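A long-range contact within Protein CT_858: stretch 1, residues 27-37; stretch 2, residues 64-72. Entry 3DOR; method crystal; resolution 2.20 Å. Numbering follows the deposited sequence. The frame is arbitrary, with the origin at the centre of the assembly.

Stretch 1 (27-37) WKEQYLGWDLV
Stretch 2 64-72: DFIGGLNDF

Stretch 1 opens inside a helix that began earlier in the chain, followed by a short non-helical link and the start of a second helix at L36. Y31 N bonds to W27 O at 2.7 Å and L32 N to K28 O at 2.8 Å. G33 leaves helical geometry with phi/psi 74/21, a positive phi that favours glycine. W34 is extended at -74/148. D35, at -139/121, is the N-cap of the second helix. Stretch 2 enters as a helix that began earlier and runs into a turn. The two stretches bury 400 Å² between them. The closest backbone register pairs K28 with L69, whose CA atoms are 6.7 Å apart.

D64 is exposed and makes no contact. F65 (chi1 173°, t; chi2 68°) has its CA-to-CB bond sideways, but its ring end comes nearer to stretch 1. F65 CZ lies 3.9 Å from L36 CD1, an apolar contact. L36 has chi1 180° (t) and chi2 44° (p). F65 O also receives a water bond at 3.1 Å from the water oxygen. The same water accepts from W34 NE1 at 2.8 Å, so it links the indole to the backbone of the helix. The CA-to-CB bond of I66 points away, and its side chain makes no contact.

G67 to N70 form a type I turn, with N70 N bonded to G67 O at 3.2 Å. G68 has phi/psi -69/-13 and L69 has -76/-11. G68 O faces stretch 1, 3.6 Å from L32 CD1 and 4.0 Å from W34 CD1. A CB on G68 would be crowded by F65 O, at 3.2 Å.

L69 (m, t) is the most covered residue of the contact. Its CD2 is 3.5 Å from W34 CZ2, oblique to the indole. W34 has chi1 167° (t) and chi2 88°. L69 O accepts a weak hydrogen bond from K28 NZ at 3.0 Å.

N70 turns to positive phi, 49/53, ending the helical geometry. N70 O accepts a hydrogen bond from K28 NZ at 2.7 Å. The CA-to-CB bond of K28 (m, m, t, t) points toward stretch 2, and its ammonium meets two successive carbonyls. N70 CB lies 3.6 Å from L32 CD1; N70 has chi1 -161° (t). L32 is m, t.

D71 is extended at -127/111, with chi1 -174° (t). D71 OD2 is 4.6 Å from K28 NZ, too far for a salt bridge, though the charges are opposite. F72 (chi1 -62°, m; chi2 103°) makes no contact with stretch 1.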

ATOM      1  N   TRP B  27      27.370   6.156  -2.539  1.00 30.69           N
ATOM      2  CA  TRP B  27      28.112   4.981  -2.969  1.00 29.48           C
ATOM      3  C   TRP B  27      28.199   4.887  -4.492  1.00 29.46           C
ATOM      4  O   TRP B  27      29.246   4.544  -5.039  1.00 29.45           O
ATOM      5  CB  TRP B  27      27.457   3.717  -2.400  1.00 26.68           C
ATOM      6  CG  TRP B  27      27.911   2.466  -3.054  1.00 27.23           C
ATOM      7  CD1 TRP B  27      27.294   1.803  -4.072  1.00 25.51           C
ATOM      8  CD2 TRP B  27      29.106   1.736  -2.764  1.00 27.05           C
ATOM      9  NE1 TRP B  27      28.028   0.699  -4.433  1.00 27.20           N
ATOM     10  CE2 TRP B  27      29.147   0.633  -3.645  1.00 26.90           C
ATOM     11  CE3 TRP B  27      30.147   1.903  -1.839  1.00 28.23           C
ATOM     12  CZ2 TRP B  27      30.190  -0.297  -3.636  1.00 25.89           C
ATOM     13  CZ3 TRP B  27      31.187   0.974  -1.830  1.00 28.44           C
ATOM     14  CH2 TRP B  27      31.197  -0.113  -2.725  1.00 25.10           C
ATOM     15  N   LYS B  28      27.100   5.190  -5.174  1.00 29.81           N
ATOM     16  CA  LYS B  28      27.068   5.136  -6.631  1.00 30.52           C
ATOM     17  C   LYS B  28      27.993   6.181  -7.264  1.00 33.21           C
ATOM     18  O   LYS B  28      28.625   5.933  -8.297  1.00 31.13           O
ATOM     19  CB  LYS B  28      25.633   5.341  -7.117  1.00 29.31           C
ATOM     20  CG  LYS B  28      24.636   4.339  -6.516  1.00 30.78           C
ATOM     21  CD  LYS B  28      24.987   2.895  -6.893  1.00 28.85           C
ATOM     22  CE  LYS B  28      23.989   1.904  -6.303  1.00 28.42           C
ATOM     23  NZ  LYS B  28      24.254   0.510  -6.764  1.00 30.46           N
ATOM     24  N   GLU B  29      28.068   7.355  -6.649  1.00 32.50           N
ATOM     25  CA  GLU B  29      28.922   8.411  -7.170  1.00 35.59           C
ATOM     26  C   GLU B  29      30.365   7.931  -7.129  1.00 35.20           C
ATOM     27  O   GLU B  29      31.128   8.157  -8.062  1.00 34.68           O
ATOM     28  CB  GLU B  29      28.755   9.691  -6.337  1.00 36.16           C
ATOM     29  CG  GLU B  29      27.303  10.125  -6.249  1.00 40.46           C
ATOM     30  CD  GLU B  29      27.050  11.265  -5.280  1.00 42.02           C
ATOM     31  OE1 GLU B  29      27.568  11.228  -4.145  1.00 42.51           O
ATOM     32  OE2 GLU B  29      26.307  12.194  -5.655  1.00 44.63           O
ATOM     33  N   GLN B  30      30.732   7.231  -6.062  1.00 36.63           N
ATOM     34  CA  GLN B  30      32.097   6.755  -5.947  1.00 36.33           C
ATOM     35  C   GLN B  30      32.366   5.432  -6.653  1.00 35.86           C
ATOM     36  O   GLN B  30      33.423   5.257  -7.251  1.00 37.59           O
ATOM     37  CB  GLN B  30      32.494   6.628  -4.481  1.00 37.30           C
ATOM     38  CG  GLN B  30      33.960   6.301  -4.304  1.00 43.16           C
ATOM     39  CD  GLN B  30      34.380   6.247  -2.851  1.00 47.30           C
ATOM     40  OE1 GLN B  30      34.314   5.195  -2.210  1.00 48.23           O
ATOM     41  NE2 GLN B  30      34.810   7.390  -2.316  1.00 49.35           N
ATOM     42  N   TYR B  31      31.420   4.501  -6.580  1.00 32.29           N
ATOM     43  CA  TYR B  31      31.596   3.194  -7.200  1.00 30.20           C
ATOM     44  C   TYR B  31      31.427   3.232  -8.715  1.00 29.86           C
ATOM     45  O   TYR B  31      32.111   2.511  -9.441  1.00 29.51           O
ATOM     46  CB  TYR B  31      30.608   2.190  -6.591  1.00 29.75           C
ATOM     47  CG  TYR B  31      30.638   0.820  -7.232  1.00 28.06           C
ATOM     48  CD1 TYR B  31      31.732  -0.038  -7.072  1.00 28.57           C
ATOM     49  CD2 TYR B  31      29.571   0.385  -8.008  1.00 26.51           C
ATOM     50  CE1 TYR B  31      31.750  -1.305  -7.678  1.00 26.11           C
ATOM     51  CE2 TYR B  31      29.579  -0.856  -8.608  1.00 26.59           C
ATOM     52  CZ  TYR B  31      30.667  -1.697  -8.443  1.00 26.17           C
ATOM     53  OH  TYR B  31      30.644  -2.919  -9.072  1.00 25.97           O
ATOM     54  N   LEU B  32      30.520   4.082  -9.183  1.00 30.60           N
ATOM     55  CA  LEU B  32      30.247   4.218 -10.612  1.00 31.15           C
ATOM     56  C   LEU B  32      30.717   5.543 -11.225  1.00 33.23           C
ATOM     57  O   LEU B  32      30.802   5.657 -12.445  1.00 32.54           O
ATOM     58  CB  LEU B  32      28.746   4.103 -10.872  1.00 30.31           C
ATOM     59  CG  LEU B  32      27.978   2.882 -10.365  1.00 29.45           C
ATOM     60  CD1 LEU B  32      26.507   3.069 -10.687  1.00 26.55           C
ATOM     61  CD2 LEU B  32      28.508   1.614 -11.023  1.00 28.12           C
ATOM     62  N   GLY B  33      31.017   6.538 -10.394  1.00 35.10           N
ATOM     63  CA  GLY B  33      31.413   7.829 -10.932  1.00 36.68           C
ATOM     64  C   GLY B  33      30.132   8.456 -11.458  1.00 37.59           C
ATOM     65  O   GLY B  33      30.128   9.352 -12.309  1.00 36.44           O
ATOM     66  N   TRP B  34      29.023   7.949 -10.929  1.00 35.73           N
ATOM     67  CA  TRP B  34      27.691   8.390 -11.291  1.00 34.72           C
ATOM     68  C   TRP B  34      27.368   9.760 -10.696  1.00 36.06           C
ATOM     69  O   TRP B  34      27.848  10.105  -9.614  1.00 37.80           O
ATOM     70  CB  TRP B  34      26.690   7.348 -10.791  1.00 34.13           C
ATOM     71  CG  TRP B  34      25.264   7.772 -10.806  1.00 31.57           C
ATOM     72  CD1 TRP B  34      24.380   7.658 -11.837  1.00 31.90           C
ATOM     73  CD2 TRP B  34      24.540   8.350  -9.713  1.00 31.68           C
ATOM     74  NE1 TRP B  34      23.142   8.126 -11.452  1.00 32.95           N
ATOM     75  CE2 TRP B  34      23.215   8.559 -10.155  1.00 32.29           C
ATOM     76  CE3 TRP B  34      24.884   8.713  -8.405  1.00 32.74           C
ATOM     77  CZ2 TRP B  34      22.228   9.112  -9.327  1.00 30.38           C
ATOM     78  CZ3 TRP B  34      23.899   9.265  -7.580  1.00 31.67           C
ATOM     79  CH2 TRP B  34      22.589   9.459  -8.050  1.00 31.04           C
ATOM     80  N   ASP B  35      26.556  10.538 -11.407  1.00 36.13           N
ATOM     81  CA  ASP B  35      26.147  11.861 -10.941  1.00 37.77           C
ATOM     82  C   ASP B  35      24.676  12.056 -11.259  1.00 37.64           C
ATOM     83  O   ASP B  35      24.267  12.010 -12.421  1.00 37.32           O
ATOM     84  CB  ASP B  35      26.944  12.979 -11.618  1.00 40.48           C
ATOM     85  CG  ASP B  35      26.499  14.362 -11.155  1.00 41.36           C
ATOM     86  OD1 ASP B  35      26.833  14.750 -10.013  1.00 39.91           O
ATOM     87  OD2 ASP B  35      25.793  15.050 -11.924  1.00 43.69           O
ATOM     88  N   LEU B  36      23.890  12.295 -10.216  1.00 37.93           N
ATOM     89  CA  LEU B  36      22.453  12.473 -10.350  1.00 38.60           C
ATOM     90  C   LEU B  36      22.002  13.541 -11.350  1.00 39.47           C
ATOM     91  O   LEU B  36      21.317  13.234 -12.322  1.00 39.36           O
ATOM     92  CB  LEU B  36      21.845  12.755  -8.973  1.00 37.39           C
ATOM     93  CG  LEU B  36      20.326  12.972  -8.938  1.00 38.55           C
ATOM     94  CD1 LEU B  36      19.602  11.935  -9.798  1.00 38.15           C
ATOM     95  CD2 LEU B  36      19.858  12.896  -7.502  1.00 37.44           C
ATOM     96  N   VAL B  37      22.378  14.790 -11.109  1.00 41.55           N
ATOM     97  CA  VAL B  37      21.987  15.883 -11.997  1.00 42.82           C
ATOM     98  C   VAL B  37      22.339  15.580 -13.450  1.00 42.61           C
ATOM     99  O   VAL B  37      21.499  15.694 -14.339  1.00 42.23           O
ATOM    100  CB  VAL B  37      22.666  17.209 -11.580  1.00 43.97           C
ATOM    101  CG1 VAL B  37      22.253  18.331 -12.526  1.00 45.72           C
ATOM    102  CG2 VAL B  37      22.283  17.555 -10.150  1.00 44.23           C
ATOM    103  N   ASP B  64      15.836   3.310 -18.076  1.00 31.93           N
ATOM    104  CA  ASP B  64      17.285   3.345 -18.262  1.00 33.67           C
ATOM    105  C   ASP B  64      17.929   4.270 -17.250  1.00 32.54           C
ATOM    106  O   ASP B  64      19.040   4.025 -16.791  1.00 34.46           O
ATOM    107  CB  ASP B  64      17.642   3.794 -19.683  1.00 36.07           C
ATOM    108  CG  ASP B  64      17.319   2.733 -20.720  1.00 39.82           C
ATOM    109  OD1 ASP B  64      16.861   1.636 -20.330  1.00 39.52           O
ATOM    110  OD2 ASP B  64      17.520   2.991 -21.925  1.00 43.22           O
ATOM    111  N   PHE B  65      17.220   5.337 -16.904  1.00 32.13           N
ATOM    112  CA  PHE B  65      17.695   6.306 -15.926  1.00 30.64           C
ATOM    113  C   PHE B  65      17.869   5.609 -14.566  1.00 30.51           C
ATOM    114  O   PHE B  65      18.894   5.763 -13.899  1.00 30.62           O
ATOM    115  CB  PHE B  65      16.676   7.445 -15.812  1.00 29.17           C
ATOM    116  CG  PHE B  65      16.968   8.423 -14.715  1.00 28.19           C
ATOM    117  CD1 PHE B  65      18.083   9.258 -14.782  1.00 28.75           C
ATOM    118  CD2 PHE B  65      16.111   8.530 -13.616  1.00 27.67           C
ATOM    119  CE1 PHE B  65      18.342  10.192 -13.769  1.00 26.77           C
ATOM    120  CE2 PHE B  65      16.355   9.457 -12.592  1.00 24.97           C
ATOM    121  CZ  PHE B  65      17.473  10.290 -12.671  1.00 27.08           C
ATOM    122  N   ILE B  66      16.863   4.846 -14.150  1.00 30.04           N
ATOM    123  CA  ILE B  66      16.958   4.142 -12.874  1.00 29.57           C
ATOM    124  C   ILE B  66      17.939   2.980 -13.020  1.00 28.75           C
ATOM    125  O   ILE B  66      18.663   2.646 -12.086  1.00 29.70           O
ATOM    126  CB  ILE B  66      15.576   3.609 -12.413  1.00 29.41           C
ATOM    127  CG1 ILE B  66      14.604   4.779 -12.243  1.00 29.80           C
ATOM    128  CG2 ILE B  66      15.715   2.843 -11.087  1.00 28.27           C
ATOM    129  CD1 ILE B  66      15.048   5.805 -11.223  1.00 29.94           C
ATOM    130  N   GLY B  67      17.961   2.369 -14.201  1.00 29.81           N
ATOM    131  CA  GLY B  67      18.880   1.269 -14.433  1.00 28.87           C
ATOM    132  C   GLY B  67      20.319   1.743 -14.310  1.00 30.68           C
ATOM    133  O   GLY B  67      21.226   0.946 -14.054  1.00 29.66           O
ATOM    134  N   GLY B  68      20.530   3.048 -14.486  1.00 29.38           N
ATOM    135  CA  GLY B  68      21.871   3.599 -14.393  1.00 28.03           C
ATOM    136  C   GLY B  68      22.439   3.583 -12.989  1.00 29.24           C
ATOM    137  O   GLY B  68      23.637   3.806 -12.792  1.00 30.00           O
ATOM    138  N   LEU B  69      21.588   3.327 -12.001  1.00 29.23           N
ATOM    139  CA  LEU B  69      22.043   3.279 -10.615  1.00 27.68           C
ATOM    140  C   LEU B  69      22.783   1.976 -10.331  1.00 27.18           C
ATOM    141  O   LEU B  69      23.422   1.836  -9.291  1.00 28.64           O
ATOM    142  CB  LEU B  69      20.855   3.408  -9.661  1.00 28.74           C
ATOM    143  CG  LEU B  69      20.119   4.753  -9.617  1.00 29.14           C
ATOM    144  CD1 LEU B  69      18.838   4.613  -8.801  1.00 30.07           C
ATOM    145  CD2 LEU B  69      21.034   5.820  -9.012  1.00 29.57           C
ATOM    146  N   ASN B  70      22.702   1.029 -11.261  1.00 25.45           N
ATOM    147  CA  ASN B  70      23.356  -0.270 -11.085  1.00 28.98           C
ATOM    148  C   ASN B  70      22.995  -0.807  -9.685  1.00 28.51           C
ATOM    149  O   ASN B  70      23.864  -1.154  -8.894  1.00 28.11           O
ATOM    150  CB  ASN B  70      24.876  -0.105 -11.243  1.00 28.56           C
ATOM    151  CG  ASN B  70      25.593  -1.421 -11.531  1.00 33.34           C
ATOM    152  OD1 ASN B  70      26.681  -1.436 -12.119  1.00 32.14           O
ATOM    153  ND2 ASN B  70      24.995  -2.527 -11.113  1.00 31.09           N
ATOM    154  N   ASP B  71      21.693  -0.846  -9.398  1.00 28.26           N
ATOM    155  CA  ASP B  71      21.161  -1.299  -8.108  1.00 28.58           C
ATOM    156  C   ASP B  71      20.125  -2.386  -8.390  1.00 28.49           C
ATOM    157  O   ASP B  71      19.054  -2.093  -8.924  1.00 29.84           O
ATOM    158  CB  ASP B  71      20.482  -0.121  -7.396  1.00 28.26           C
ATOM    159  CG  ASP B  71      20.014  -0.461  -5.980  1.00 29.26           C
ATOM    160  OD1 ASP B  71      19.641  -1.623  -5.719  1.00 28.59           O
ATOM    161  OD2 ASP B  71      19.996   0.459  -5.130  1.00 29.11           O
ATOM    162  N   PHE B  72      20.419  -3.635  -8.039  1.00 27.66           N
ATOM    163  CA  PHE B  72      19.450  -4.693  -8.316  1.00 29.37           C
ATOM    164  C   PHE B  72      18.105  -4.430  -7.654  1.00 29.82           C
ATOM    165  O   PHE B  72      17.089  -4.965  -8.090  1.00 30.49           O
ATOM    166  CB  PHE B  72      19.983  -6.065  -7.904  1.00 26.52           C
ATOM    167  CG  PHE B  72      21.222  -6.472  -8.643  1.00 24.85           C
ATOM    168  CD1 PHE B  72      22.466  -6.400  -8.029  1.00 26.29           C
ATOM    169  CD2 PHE B  72      21.150  -6.892  -9.963  1.00 26.91           C
ATOM    170  CE1 PHE B  72      23.633  -6.744  -8.724  1.00 27.81           C
ATOM    171  CE2 PHE B  72      22.306  -7.239 -10.665  1.00 26.66           C
ATOM    172  CZ  PHE B  72      23.549  -7.163 -10.042  1.00 26.30           C
TER
HETATM  173  O   HOH W   1      21.545   7.367 -13.687  1.00 37.32           O